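Local coordinates for alanine dehydrogenase (Archaeoglobus fulgidus, PDB 1OMO), which catalyses the reversible NAD-dependent oxidative deamination of L-alanine to pyruvate and ammonium, working as a homodimer, at residues Leu51-Ala56 and Leu64-Ser69; Val81-Ile86 and Asp100-Thr105; Gly129-Gly134 and Thr193-Arg198; Pro200-Glu205 and Gln224-Glu229. All blocks are in the same frame, centred on the assembly; numbering follows the deposited sequence.

Interaction 1: residues Leu51-Ala56 and Leu64-Ser69; sequences LRAMPA and LKWVNS
Leu51 lays its side chain over one face of the Trp66 indole. Its CB sits 3.9 Å from the centroid of the six-membered ring, a CH-pi contact, and the two side chains cross at about a right angle. Segments 51-56 and 64-69 lie on strands 50-58 and 61-69, an antiparallel beta hairpin. Trp66 CG stands anti to the backbone N (chi1 -177°), which carries the indole across to strand 50-58. Ala53 lies at the edge of the ring, with Ala53 CB 3.7 Å from Trp66 CE3. Leu64 CD1 adds to this apolar face by packing on Pro55 CB.

The other face carries Arg52, Met54, Lys65 and Val67. Met54 and Lys65 lie side by side and point the same way, with Met54 SD 3.6 Å from Lys65 CE. Four backbone bonds join the two hydrogen-bonded pairs, Arg52 with Val67 and Met54 with Lys65.

Further out, Asn88 of the second subunit accepts a bond from Trp66 NE1. Lys65, the inferred proton donor/acceptor, forms a salt bridge to Asp297 and a hydrogen bond with Thr105. The hairpin thus joins the dimer contact on one face to the active site on the other. Lys65 N donates to Met54 O at 3.1 Å from above the carbonyl plane.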
# COMPACT_ATOMS: atom_id res chain seq x y z
N LEU A 51 -1.50 -10.27 3.06
CA LEU A 51 -1.05 -8.95 3.49
C LEU A 51 -1.98 -7.93 2.80
O LEU A 51 -2.43 -8.16 1.67
CB LEU A 51 0.41 -8.70 3.09
CG LEU A 51 1.39 -9.12 4.19
CD1 LEU A 51 2.78 -9.39 3.63
CD2 LEU A 51 1.43 -8.04 5.24
N ARG A 52 -2.27 -6.84 3.49
CA ARG A 52 -3.16 -5.81 2.98
C ARG A 52 -2.57 -4.44 3.20
O ARG A 52 -2.01 -4.19 4.26
CB ARG A 52 -4.50 -5.85 3.70
CG ARG A 52 -5.16 -7.17 3.59
CD ARG A 52 -6.37 -7.28 4.51
NE ARG A 52 -6.72 -8.69 4.65
CZ ARG A 52 -7.71 -9.14 5.41
NH1 ARG A 52 -7.94 -10.45 5.47
NH2 ARG A 52 -8.46 -8.30 6.10
N ALA A 53 -2.71 -3.57 2.21
CA ALA A 53 -2.22 -2.19 2.28
C ALA A 53 -3.47 -1.33 2.46
O ALA A 53 -4.43 -1.43 1.69
CB ALA A 53 -1.54 -1.83 1.00
N MET A 54 -3.44 -0.46 3.47
CA MET A 54 -4.60 0.39 3.73
C MET A 54 -4.16 1.85 3.87
O MET A 54 -3.87 2.30 4.96
CB MET A 54 -5.28 -0.09 5.03
CG MET A 54 -5.69 -1.57 5.02
SD MET A 54 -6.45 -2.20 6.53
CE MET A 54 -7.69 -0.92 6.86
N PRO A 55 -4.09 2.60 2.76
CA PRO A 55 -3.67 4.01 2.82
C PRO A 55 -4.83 4.97 3.01
O PRO A 55 -5.93 4.68 2.60
CB PRO A 55 -2.99 4.23 1.47
CG PRO A 55 -3.84 3.41 0.57
CD PRO A 55 -4.13 2.13 1.35
N ALA A 56 -4.57 6.11 3.64
CA ALA A 56 -5.61 7.11 3.86
C ALA A 56 -5.06 8.50 4.18
O ALA A 56 -3.97 8.63 4.70
CB ALA A 56 -6.55 6.67 4.98
N LEU A 64 0.06 4.78 5.64
CA LEU A 64 -0.29 3.50 5.04
C LEU A 64 -0.13 2.38 6.06
O LEU A 64 0.93 2.26 6.65
CB LEU A 64 0.59 3.19 3.82
CG LEU A 64 0.19 1.80 3.25
CD1 LEU A 64 0.17 1.83 1.75
CD2 LEU A 64 1.14 0.71 3.74
N LYS A 65 -1.17 1.58 6.27
CA LYS A 65 -1.06 0.46 7.19
C LYS A 65 -0.85 -0.78 6.32
O LYS A 65 -1.52 -0.94 5.28
CB LYS A 65 -2.32 0.29 8.06
CG LYS A 65 -2.07 -0.60 9.27
CD LYS A 65 -3.31 -0.83 10.12
CE LYS A 65 -4.33 -1.75 9.42
NZ LYS A 65 -5.49 -1.95 10.30
N TRP A 66 0.09 -1.63 6.74
CA TRP A 66 0.42 -2.87 6.02
C TRP A 66 0.27 -4.00 7.07
O TRP A 66 1.10 -4.16 7.95
CB TRP A 66 1.85 -2.73 5.50
CG TRP A 66 2.40 -3.84 4.67
CD1 TRP A 66 3.61 -4.44 4.86
CD2 TRP A 66 1.87 -4.38 3.46
NE1 TRP A 66 3.87 -5.31 3.84
CE2 TRP A 66 2.82 -5.30 2.96
CE3 TRP A 66 0.68 -4.18 2.74
CZ2 TRP A 66 2.62 -6.03 1.76
CZ3 TRP A 66 0.47 -4.90 1.55
CH2 TRP A 66 1.45 -5.81 1.08
N VAL A 67 -0.86 -4.70 6.98
CA VAL A 67 -1.28 -5.78 7.90
C VAL A 67 -1.31 -7.15 7.25
O VAL A 67 -1.69 -7.28 6.10
CB VAL A 67 -2.74 -5.68 8.32
CG1 VAL A 67 -2.88 -5.99 9.75
CG2 VAL A 67 -3.32 -4.36 7.90
N ASN A 68 -0.99 -8.18 8.03
CA ASN A 68 -1.02 -9.54 7.51
C ASN A 68 -2.01 -10.40 8.32
O ASN A 68 -2.44 -10.04 9.43
CB ASN A 68 0.33 -10.17 7.62
CG ASN A 68 0.53 -10.80 8.96
OD1 ASN A 68 0.42 -12.02 9.11
ND2 ASN A 68 0.78 -9.97 9.95
N SER A 69 -2.31 -11.58 7.79
CA SER A 69 -3.22 -12.49 8.48
C SER A 69 -2.79 -13.93 8.18
O SER A 69 -3.17 -14.48 7.16
CB SER A 69 -4.64 -12.23 8.01
OG SER A 69 -5.54 -13.07 8.67

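Interaction 2: residues Val81-Ile86 and Asp100-Thr105; sequences VMALMI and DATYTT
Thr102 turns OG1 beside its own backbone N and anti to the carbonyl carbon (chi1 -61°), where Thr102 OG1 accepts a hydrogen bond from Ala83 N at 2.9 Å. Asp100 CG is anti to its backbone N (chi1 163°), which sets CG toward the first residues of the helix, where both oxygens accept bonds. This is an Asx turn at the junction between strand 95-100 and helix 102-120. Leu84 and Asp100 form an antiparallel non-hydrogen-bonded pair.

Asp100 OD1 takes two bonds. Thr102 N approaches from above the carboxylate plane, and Thr102 OG1 donates to the syn lone pair of Asp100 OD1 at 2.8 Å. The hydroxyl therefore gives its proton to Asp100 and receives the amide of Ala83. Asp100 OD2 accepts from Tyr103 N. An alanine in place of Asp100 would probably leave the Thr102 and Tyr103 amides without these acceptors and the Thr102 hydroxyl freer to turn.

Ala101 holds the N-cap position. Ala101 CB packs on Ala83 CB at 3.9 Å and on Met85 CB at 4.0 Å. The two alanine methyls meet where the helix start lies against the strand. Thr102 CG2 touches Val81 O.

One turn on, Thr105 OG1 donates to Ala101 O, and Thr105 lies beside the active site. Phe320 of the second subunit packs on Asp100 and Thr102. Ala101 N closes the contact with a nearly straight bond to Ala83 O, 2.8 Å long with an angle of 174° at the hydrogen.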
# COMPACT_ATOMS: atom_id res chain seq x y z
N VAL A 81 -2.06 -11.69 13.47
CA VAL A 81 -2.11 -10.37 12.86
C VAL A 81 -1.01 -9.48 13.44
O VAL A 81 -0.88 -9.34 14.66
CB VAL A 81 -3.48 -9.73 13.17
CG1 VAL A 81 -3.64 -8.39 12.50
CG2 VAL A 81 -4.57 -10.68 12.73
N MET A 82 -0.22 -8.89 12.55
CA MET A 82 0.83 -7.95 12.93
C MET A 82 0.60 -6.80 11.95
O MET A 82 0.26 -7.02 10.78
CB MET A 82 2.21 -8.56 12.75
CG MET A 82 2.64 -9.54 13.84
SD MET A 82 4.09 -10.52 13.33
CE MET A 82 3.26 -11.71 12.30
N ALA A 83 0.71 -5.57 12.43
CA ALA A 83 0.52 -4.44 11.53
C ALA A 83 1.48 -3.31 11.83
O ALA A 83 1.85 -3.07 12.99
CB ALA A 83 -0.93 -3.93 11.55
N LEU A 84 1.88 -2.63 10.75
CA LEU A 84 2.79 -1.50 10.81
C LEU A 84 2.17 -0.37 10.04
O LEU A 84 1.64 -0.57 8.94
CB LEU A 84 4.12 -1.83 10.15
CG LEU A 84 5.09 -2.72 10.90
CD1 LEU A 84 6.40 -2.84 10.07
CD2 LEU A 84 5.33 -2.15 12.30
N MET A 85 2.26 0.83 10.63
CA MET A 85 1.74 2.05 10.05
C MET A 85 2.89 3.02 9.81
O MET A 85 3.73 3.26 10.70
CB MET A 85 0.73 2.71 11.02
CG MET A 85 0.44 4.23 10.78
SD MET A 85 -0.35 4.55 9.18
CE MET A 85 -2.09 4.11 9.62
N ILE A 86 2.94 3.55 8.59
CA ILE A 86 3.92 4.56 8.24
C ILE A 86 3.06 5.84 8.18
O ILE A 86 2.09 5.91 7.41
CB ILE A 86 4.59 4.32 6.86
CG1 ILE A 86 5.37 2.99 6.83
CG2 ILE A 86 5.55 5.49 6.58
CD1 ILE A 86 5.84 2.50 5.45
N ASP A 100 3.75 0.50 15.51
CA ASP A 100 3.02 -0.74 15.58
C ASP A 100 1.56 -0.31 15.42
O ASP A 100 1.11 0.67 16.03
CB ASP A 100 3.13 -1.39 16.96
CG ASP A 100 2.04 -2.45 17.17
OD1 ASP A 100 1.97 -3.36 16.34
OD2 ASP A 100 1.24 -2.39 18.13
N ALA A 101 0.83 -1.02 14.59
CA ALA A 101 -0.59 -0.73 14.43
C ALA A 101 -1.35 -2.01 14.84
O ALA A 101 -2.55 -2.14 14.55
CB ALA A 101 -0.91 -0.33 12.99
N THR A 102 -0.66 -2.94 15.51
CA THR A 102 -1.33 -4.20 15.87
C THR A 102 -2.36 -3.90 16.93
O THR A 102 -3.52 -4.22 16.80
CB THR A 102 -0.34 -5.28 16.39
OG1 THR A 102 0.61 -5.60 15.36
CG2 THR A 102 -1.11 -6.59 16.75
N TYR A 103 -1.92 -3.24 17.98
CA TYR A 103 -2.83 -2.89 19.04
C TYR A 103 -3.89 -1.88 18.62
O TYR A 103 -5.05 -2.03 18.98
CB TYR A 103 -2.04 -2.36 20.22
CG TYR A 103 -2.87 -1.78 21.34
CD1 TYR A 103 -2.98 -0.40 21.51
CD2 TYR A 103 -3.49 -2.61 22.28
CE1 TYR A 103 -3.67 0.14 22.59
CE2 TYR A 103 -4.17 -2.08 23.34
CZ TYR A 103 -4.26 -0.71 23.49
OH TYR A 103 -4.97 -0.18 24.54
N THR A 104 -3.50 -0.85 17.86
CA THR A 104 -4.48 0.16 17.51
C THR A 104 -5.49 -0.33 16.52
O THR A 104 -6.51 0.30 16.33
CB THR A 104 -3.83 1.49 16.97
OG1 THR A 104 -2.92 1.22 15.89
CG2 THR A 104 -3.11 2.24 18.11
N THR A 105 -5.21 -1.45 15.85
CA THR A 105 -6.19 -1.99 14.90
C THR A 105 -7.35 -2.55 15.76
O THR A 105 -8.53 -2.33 15.44
CB THR A 105 -5.56 -3.11 14.02
OG1 THR A 105 -4.62 -2.53 13.12
CG2 THR A 105 -6.62 -3.87 13.25

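Interaction 3: residues Gly129-Gly134 and Thr193-Arg198; sequences GFIGCG and TTTPSR. With NAD (nicotinamide-adenine-dinucleotide), chain D.
Ile131 and Thr193 pair as neighbours on parallel strands of the Rossmann-fold NAD domain. One backbone hydrogen bond crosses between the segments. Thr194 N donates to Ile131 O at 2.8 Å, nearly along the C=O axis. The same oxygen receives a CA-H...O contact from Thr193 CA.

The apolar contacts are made by the aliphatic carbons of Ile131 and the threonine methyls. Ile131 and Thr193 lie side by side, and Ile131 CG1 meets Thr193 CG2 at 4.1 Å. Ile131 CG2 touches Thr195 CG2 at 4.0 Å, with the two side chains crossing obliquely. Apart from these, the Thr194 CG2 methyl makes a van der Waals contact with the carbonyl oxygen Gly132 O at 3.3 Å.

Gly132 and Gly134 match the glycine-rich turn of Rossmann folds. A side chain on Gly132 would run into Thr194 CG2, and its backbone angles also call for glycine. A side chain on Gly134 would strike NAD O5B.

The cofactor contacts come from both segments. Thr195 CG2 lies 3.5 Å from NAD N3A, with Thr195 CB near C4A and C5A of the adenine. Pro196 CA approaches NAD O3D at 3.4 Å. Gly134 C is 3.2 Å from NAD O1N.

Two backbone amides find acceptors outside the segments: Glu225 for Thr195 N, Asp157 for Cys133 N. The chemistry implies that close fit and small residues shape this part of the pocket, while much of the polar grip on NAD comes from other residues, among them Gln136 N, Asp157 and Arg159.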
# COMPACT_ATOMS: atom_id res chain seq x y z
N GLY A 129 -25.12 -8.85 24.61
CA GLY A 129 -24.73 -10.21 24.28
C GLY A 129 -23.49 -10.27 23.38
O GLY A 129 -23.32 -9.47 22.45
N PHE A 130 -22.60 -11.22 23.67
CA PHE A 130 -21.39 -11.40 22.89
C PHE A 130 -21.28 -12.82 22.32
O PHE A 130 -21.27 -13.82 23.05
CB PHE A 130 -20.16 -11.09 23.74
CG PHE A 130 -20.04 -9.64 24.14
CD1 PHE A 130 -20.85 -9.12 25.16
CD2 PHE A 130 -19.14 -8.80 23.49
CE1 PHE A 130 -20.75 -7.77 25.54
CE2 PHE A 130 -19.02 -7.44 23.86
CZ PHE A 130 -19.83 -6.93 24.89
N ILE A 131 -21.23 -12.90 21.00
CA ILE A 131 -21.04 -14.17 20.33
C ILE A 131 -19.57 -14.09 19.94
O ILE A 131 -19.21 -13.39 18.99
CB ILE A 131 -21.88 -14.29 19.05
CG1 ILE A 131 -23.36 -14.07 19.39
CG2 ILE A 131 -21.68 -15.65 18.44
CD1 ILE A 131 -23.88 -15.00 20.47
N GLY A 132 -18.72 -14.80 20.68
CA GLY A 132 -17.29 -14.79 20.45
C GLY A 132 -16.70 -14.00 21.62
O GLY A 132 -17.12 -12.87 21.88
N CYS A 133 -15.74 -14.58 22.33
CA CYS A 133 -15.17 -13.89 23.48
C CYS A 133 -13.65 -13.80 23.39
O CYS A 133 -12.96 -13.97 24.40
CB CYS A 133 -15.59 -14.59 24.79
SG CYS A 133 -17.40 -14.63 25.10
N GLY A 134 -13.15 -13.57 22.18
CA GLY A 134 -11.72 -13.38 21.94
C GLY A 134 -11.34 -11.90 22.12
O GLY A 134 -12.12 -11.09 22.65
N THR A 193 -21.24 -9.68 17.51
CA THR A 193 -20.72 -10.94 16.97
C THR A 193 -19.26 -10.72 16.58
O THR A 193 -18.94 -9.86 15.80
CB THR A 193 -21.54 -11.45 15.79
OG1 THR A 193 -21.37 -10.56 14.69
CG2 THR A 193 -23.05 -11.53 16.17
N THR A 194 -18.37 -11.54 17.11
CA THR A 194 -16.96 -11.31 16.92
C THR A 194 -16.18 -12.56 16.46
O THR A 194 -14.96 -12.66 16.66
CB THR A 194 -16.48 -10.73 18.27
OG1 THR A 194 -15.62 -9.62 18.06
CG2 THR A 194 -15.84 -11.73 19.08
N THR A 195 -16.88 -13.50 15.83
CA THR A 195 -16.24 -14.74 15.40
C THR A 195 -15.73 -14.70 13.97
O THR A 195 -16.13 -13.86 13.18
CB THR A 195 -17.21 -15.94 15.52
OG1 THR A 195 -18.11 -15.94 14.40
CG2 THR A 195 -18.05 -15.85 16.80
N PRO A 196 -14.81 -15.61 13.63
CA PRO A 196 -14.28 -15.67 12.26
C PRO A 196 -15.01 -16.77 11.51
O PRO A 196 -14.53 -17.29 10.53
CB PRO A 196 -12.81 -16.03 12.47
CG PRO A 196 -12.89 -16.96 13.69
CD PRO A 196 -13.89 -16.25 14.59
N SER A 197 -16.19 -17.15 11.99
CA SER A 197 -16.94 -18.22 11.32
C SER A 197 -17.22 -17.96 9.84
O SER A 197 -17.20 -16.81 9.39
CB SER A 197 -18.26 -18.43 12.03
OG SER A 197 -19.07 -19.32 11.29
N ARG A 198 -17.48 -19.03 9.10
CA ARG A 198 -17.82 -18.92 7.68
C ARG A 198 -19.25 -19.42 7.44
O ARG A 198 -19.68 -19.53 6.30
CB ARG A 198 -16.80 -19.68 6.82
CG ARG A 198 -15.33 -19.29 7.13
CD ARG A 198 -14.32 -19.84 6.12
NE ARG A 198 -14.43 -19.14 4.84
CZ ARG A 198 -13.65 -18.12 4.49
NH1 ARG A 198 -13.83 -17.54 3.31
NH2 ARG A 198 -12.66 -17.73 5.29
PA NAD D . -9.69 -14.38 18.35
O1A NAD D . -9.28 -15.64 17.69
O2A NAD D . -8.94 -13.92 19.62
O5B NAD D . -11.29 -14.18 18.73
C5B NAD D . -12.36 -14.98 18.08
C4B NAD D . -13.07 -15.77 19.21
O4B NAD D . -14.16 -16.49 18.47
C3B NAD D . -12.26 -16.97 19.90
O3B NAD D . -12.24 -16.81 21.37
C2B NAD D . -12.95 -18.27 19.43
O2B NAD D . -12.89 -19.40 20.22
C1B NAD D . -14.38 -17.73 19.11
N9A NAD D . -15.08 -18.48 18.11
C8A NAD D . -14.66 -19.07 16.94
N7A NAD D . -15.63 -19.67 16.28
C5A NAD D . -16.75 -19.51 16.97
C6A NAD D . -18.12 -19.94 16.72
N6A NAD D . -18.45 -20.64 15.67
N1A NAD D . -19.03 -19.56 17.70
C2A NAD D . -18.71 -18.85 18.80
N3A NAD D . -17.39 -18.42 19.09
C4A NAD D . -16.45 -18.76 18.13
O3 NAD D . -9.79 -13.01 17.40
PN NAD D . -10.14 -11.37 17.68
O1N NAD D . -10.64 -11.24 19.09
O2N NAD D . -8.99 -10.54 17.15
O5D NAD D . -11.46 -11.26 16.63
C5D NAD D . -11.11 -12.01 15.29
C4D NAD D . -12.14 -11.79 14.23
O4D NAD D . -12.29 -10.28 14.05
C3D NAD D . -11.75 -12.31 12.81
O3D NAD D . -12.91 -12.58 12.00
C2D NAD D . -10.93 -11.12 12.30
O2D NAD D . -10.50 -11.23 10.98
C1D NAD D . -11.91 -9.91 12.67
N1N NAD D . -11.36 -8.52 12.87
C2N NAD D . -12.11 -7.52 12.11
C3N NAD D . -11.75 -6.16 12.44
C7N NAD D . -12.58 -5.04 11.57
O7N NAD D . -12.06 -3.90 11.41
N7N NAD D . -13.81 -5.39 11.07
C4N NAD D . -10.79 -5.74 13.40
C5N NAD D . -10.14 -6.85 14.08
C6N NAD D . -10.42 -8.20 13.82

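Interaction 4: residues Pro200-Glu205 and Gln224-Glu229; sequences PVVKAE and QELDVE. With NA (sodium ion), chain C; NAD (nicotinamide-adenine-dinucleotide), chain D.
Asp227 points its carboxylate at Ala204, and Asp227 OD2 accepts from Ala204 N at 3.0 Å on the anti side. Asp227 is also the N-cap of helix 228-232, with OD1 accepting the capping bond from Glu229 N. Its CG is anti to the backbone N (chi1 -178°), which sets CG between Ala204 and the helix start, where each oxygen takes one of the two amides. A water also donates to OD2 and bridges it to Glu205. An alanine in place of Asp227 would probably leave Glu229 N without its cap and Ala204 N without this acceptor. Ala204 CB packs on Glu229 CB at 3.7 Å.

At the other end, Pro200 and Gln224 cross, with Pro200 CD 3.4 Å from Gln224 OE1. Between these ends the backbones join. Val201 N donates to Glu225 O, and Asp227 N to Val202 O. Val202 CB meets Leu226 CD1.

Two side chains face the ligands of the Rossmann-fold NAD domain. Val201 CG2 lies 3.5 Å from NAD N6A. The Glu225 chain is extended beyond CG and reaches the sodium ion, whose site also includes Ala218 and Glu249. Its other oxygen is held by the Thr195 loop. Glu225 OE1 binds the sodium ion at 2.4 Å.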
# COMPACT_ATOMS: atom_id res chain seq x y z
N PRO A 200 -23.40 -19.28 9.45
CA PRO A 200 -24.19 -18.61 10.49
C PRO A 200 -24.00 -19.13 11.90
O PRO A 200 -24.04 -20.33 12.14
CB PRO A 200 -25.63 -18.78 10.00
CG PRO A 200 -25.46 -18.79 8.48
CD PRO A 200 -24.25 -19.68 8.30
N VAL A 201 -23.77 -18.21 12.82
CA VAL A 201 -23.62 -18.55 14.22
C VAL A 201 -24.82 -18.01 15.03
O VAL A 201 -25.00 -18.34 16.19
CB VAL A 201 -22.32 -17.96 14.79
CG1 VAL A 201 -22.43 -17.89 16.29
CG2 VAL A 201 -21.11 -18.84 14.37
N VAL A 202 -25.62 -17.16 14.41
CA VAL A 202 -26.77 -16.59 15.08
C VAL A 202 -27.99 -16.86 14.21
O VAL A 202 -27.99 -16.56 13.02
CB VAL A 202 -26.62 -15.04 15.29
CG1 VAL A 202 -27.92 -14.43 15.84
CG2 VAL A 202 -25.49 -14.79 16.24
N LYS A 203 -29.03 -17.43 14.82
CA LYS A 203 -30.26 -17.72 14.09
C LYS A 203 -31.22 -16.55 14.11
O LYS A 203 -31.32 -15.86 15.11
CB LYS A 203 -30.94 -18.97 14.67
CG LYS A 203 -30.27 -20.25 14.24
CD LYS A 203 -30.87 -21.54 14.87
CE LYS A 203 -30.27 -22.76 14.16
NZ LYS A 203 -30.43 -24.10 14.82
N ALA A 204 -31.94 -16.34 13.02
CA ALA A 204 -32.90 -15.23 12.98
C ALA A 204 -33.93 -15.31 14.10
O ALA A 204 -34.17 -14.34 14.80
CB ALA A 204 -33.62 -15.18 11.62
N GLU A 205 -34.52 -16.48 14.30
CA GLU A 205 -35.53 -16.60 15.34
C GLU A 205 -35.00 -16.30 16.73
O GLU A 205 -35.77 -16.14 17.66
CB GLU A 205 -36.18 -18.00 15.31
CG GLU A 205 -35.36 -19.09 15.98
CD GLU A 205 -35.39 -20.40 15.22
OE1 GLU A 205 -35.12 -20.40 14.00
OE2 GLU A 205 -35.66 -21.45 15.85
N GLN A 224 -18.94 -15.03 7.25
CA GLN A 224 -20.35 -14.74 7.48
C GLN A 224 -20.81 -15.24 8.85
O GLN A 224 -20.66 -16.42 9.15
CB GLN A 224 -21.17 -15.44 6.41
CG GLN A 224 -22.68 -15.48 6.68
CD GLN A 224 -23.38 -16.48 5.77
OE1 GLN A 224 -23.11 -17.69 5.81
NE2 GLN A 224 -24.28 -16.00 4.93
N GLU A 225 -21.37 -14.36 9.69
CA GLU A 225 -21.82 -14.80 11.03
C GLU A 225 -23.33 -14.81 11.26
O GLU A 225 -23.81 -15.43 12.24
CB GLU A 225 -21.23 -13.92 12.13
CG GLU A 225 -19.75 -13.73 12.09
CD GLU A 225 -19.30 -12.81 13.22
OE1 GLU A 225 -19.27 -11.58 13.04
OE2 GLU A 225 -19.00 -13.33 14.31
N LEU A 226 -24.07 -14.14 10.39
CA LEU A 226 -25.50 -14.02 10.58
C LEU A 226 -26.37 -14.74 9.59
O LEU A 226 -26.09 -14.75 8.40
CB LEU A 226 -25.90 -12.54 10.56
CG LEU A 226 -25.99 -11.77 11.89
CD1 LEU A 226 -24.86 -12.11 12.80
CD2 LEU A 226 -26.03 -10.28 11.61
N ASP A 227 -27.41 -15.36 10.15
CA ASP A 227 -28.46 -16.04 9.39
C ASP A 227 -28.82 -14.94 8.42
O ASP A 227 -29.08 -13.83 8.84
CB ASP A 227 -29.69 -16.30 10.30
CG ASP A 227 -30.84 -17.07 9.60
OD1 ASP A 227 -30.92 -17.07 8.36
OD2 ASP A 227 -31.67 -17.68 10.31
N VAL A 228 -28.85 -15.23 7.14
CA VAL A 228 -29.21 -14.21 6.17
C VAL A 228 -30.61 -13.64 6.42
O VAL A 228 -30.88 -12.49 6.08
CB VAL A 228 -29.08 -14.78 4.75
CG1 VAL A 228 -29.63 -13.82 3.76
CG2 VAL A 228 -27.60 -15.00 4.42
N GLU A 229 -31.51 -14.41 7.03
CA GLU A 229 -32.87 -13.90 7.28
C GLU A 229 -32.85 -12.69 8.22
O GLU A 229 -33.81 -11.92 8.26
CB GLU A 229 -33.77 -15.00 7.88
CG GLU A 229 -34.19 -16.14 6.92
CD GLU A 229 -35.11 -15.68 5.78
OE1 GLU A 229 -36.01 -14.85 6.03
OE2 GLU A 229 -34.97 -16.17 4.63
NA NA C . -19.68 -10.37 10.98
PA NAD D . -9.69 -14.38 18.35
O1A NAD D . -9.28 -15.64 17.69
O2A NAD D . -8.94 -13.92 19.62
O5B NAD D . -11.29 -14.18 18.73
C5B NAD D . -12.36 -14.98 18.08
C4B NAD D . -13.07 -15.77 19.21
O4B NAD D . -14.16 -16.49 18.47
C3B NAD D . -12.26 -16.97 19.90
O3B NAD D . -12.24 -16.81 21.37
C2B NAD D . -12.95 -18.27 19.43
O2B NAD D . -12.89 -19.40 20.22
C1B NAD D . -14.38 -17.73 19.11
N9A NAD D . -15.08 -18.48 18.11
C8A NAD D . -14.66 -19.07 16.94
N7A NAD D . -15.63 -19.67 16.28
C5A NAD D . -16.75 -19.51 16.97
C6A NAD D . -18.12 -19.94 16.72
N6A NAD D . -18.45 -20.64 15.67
N1A NAD D . -19.03 -19.56 17.70
C2A NAD D . -18.71 -18.85 18.80
N3A NAD D . -17.39 -18.42 19.09
C4A NAD D . -16.45 -18.76 18.13
O3 NAD D . -9.79 -13.01 17.40
PN NAD D . -10.14 -11.37 17.68
O1N NAD D . -10.64 -11.24 19.09
O2N NAD D . -8.99 -10.54 17.15
O5D NAD D . -11.46 -11.26 16.63
C5D NAD D . -11.11 -12.01 15.29
C4D NAD D . -12.14 -11.79 14.23
O4D NAD D . -12.29 -10.28 14.05
C3D NAD D . -11.75 -12.31 12.81
O3D NAD D . -12.91 -12.58 12.00
C2D NAD D . -10.93 -11.12 12.30
O2D NAD D . -10.50 -11.23 10.98
C1D NAD D . -11.91 -9.91 12.67
N1N NAD D . -11.36 -8.52 12.87
C2N NAD D . -12.11 -7.52 12.11
C3N NAD D . -11.75 -6.16 12.44
C7N NAD D . -12.58 -5.04 11.57
O7N NAD D . -12.06 -3.90 11.41
N7N NAD D . -13.81 -5.39 11.07
C4N NAD D . -10.79 -5.74 13.40
C5N NAD D . -10.14 -6.85 14.08
C6N NAD D . -10.42 -8.20 13.82
O HOH W 1 -33.77 -18.56 12.24

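Overall arrangement
From the N terminus, interaction 1 comes first and closes the short hairpin between strands 50-58 and 61-69. Interaction 2 follows, closing the loop from strand 83-88 through strand 95-100 to the start of helix 102-120. The two touch, since strands 61-69 and 83-88 are neighbours in one mixed sheet, and both meet the second subunit. The chain then enters the parallel sheet of the NAD domain. Interaction 3 closes the longest loop of the four, with 58 residues between its segments. Interaction 4 closes a shorter one and touches interaction 3 through Glu225 and Val201. All four are in series, so none nests or crosses. Interactions 2 and 4 lie on opposite sides of the chain's centre.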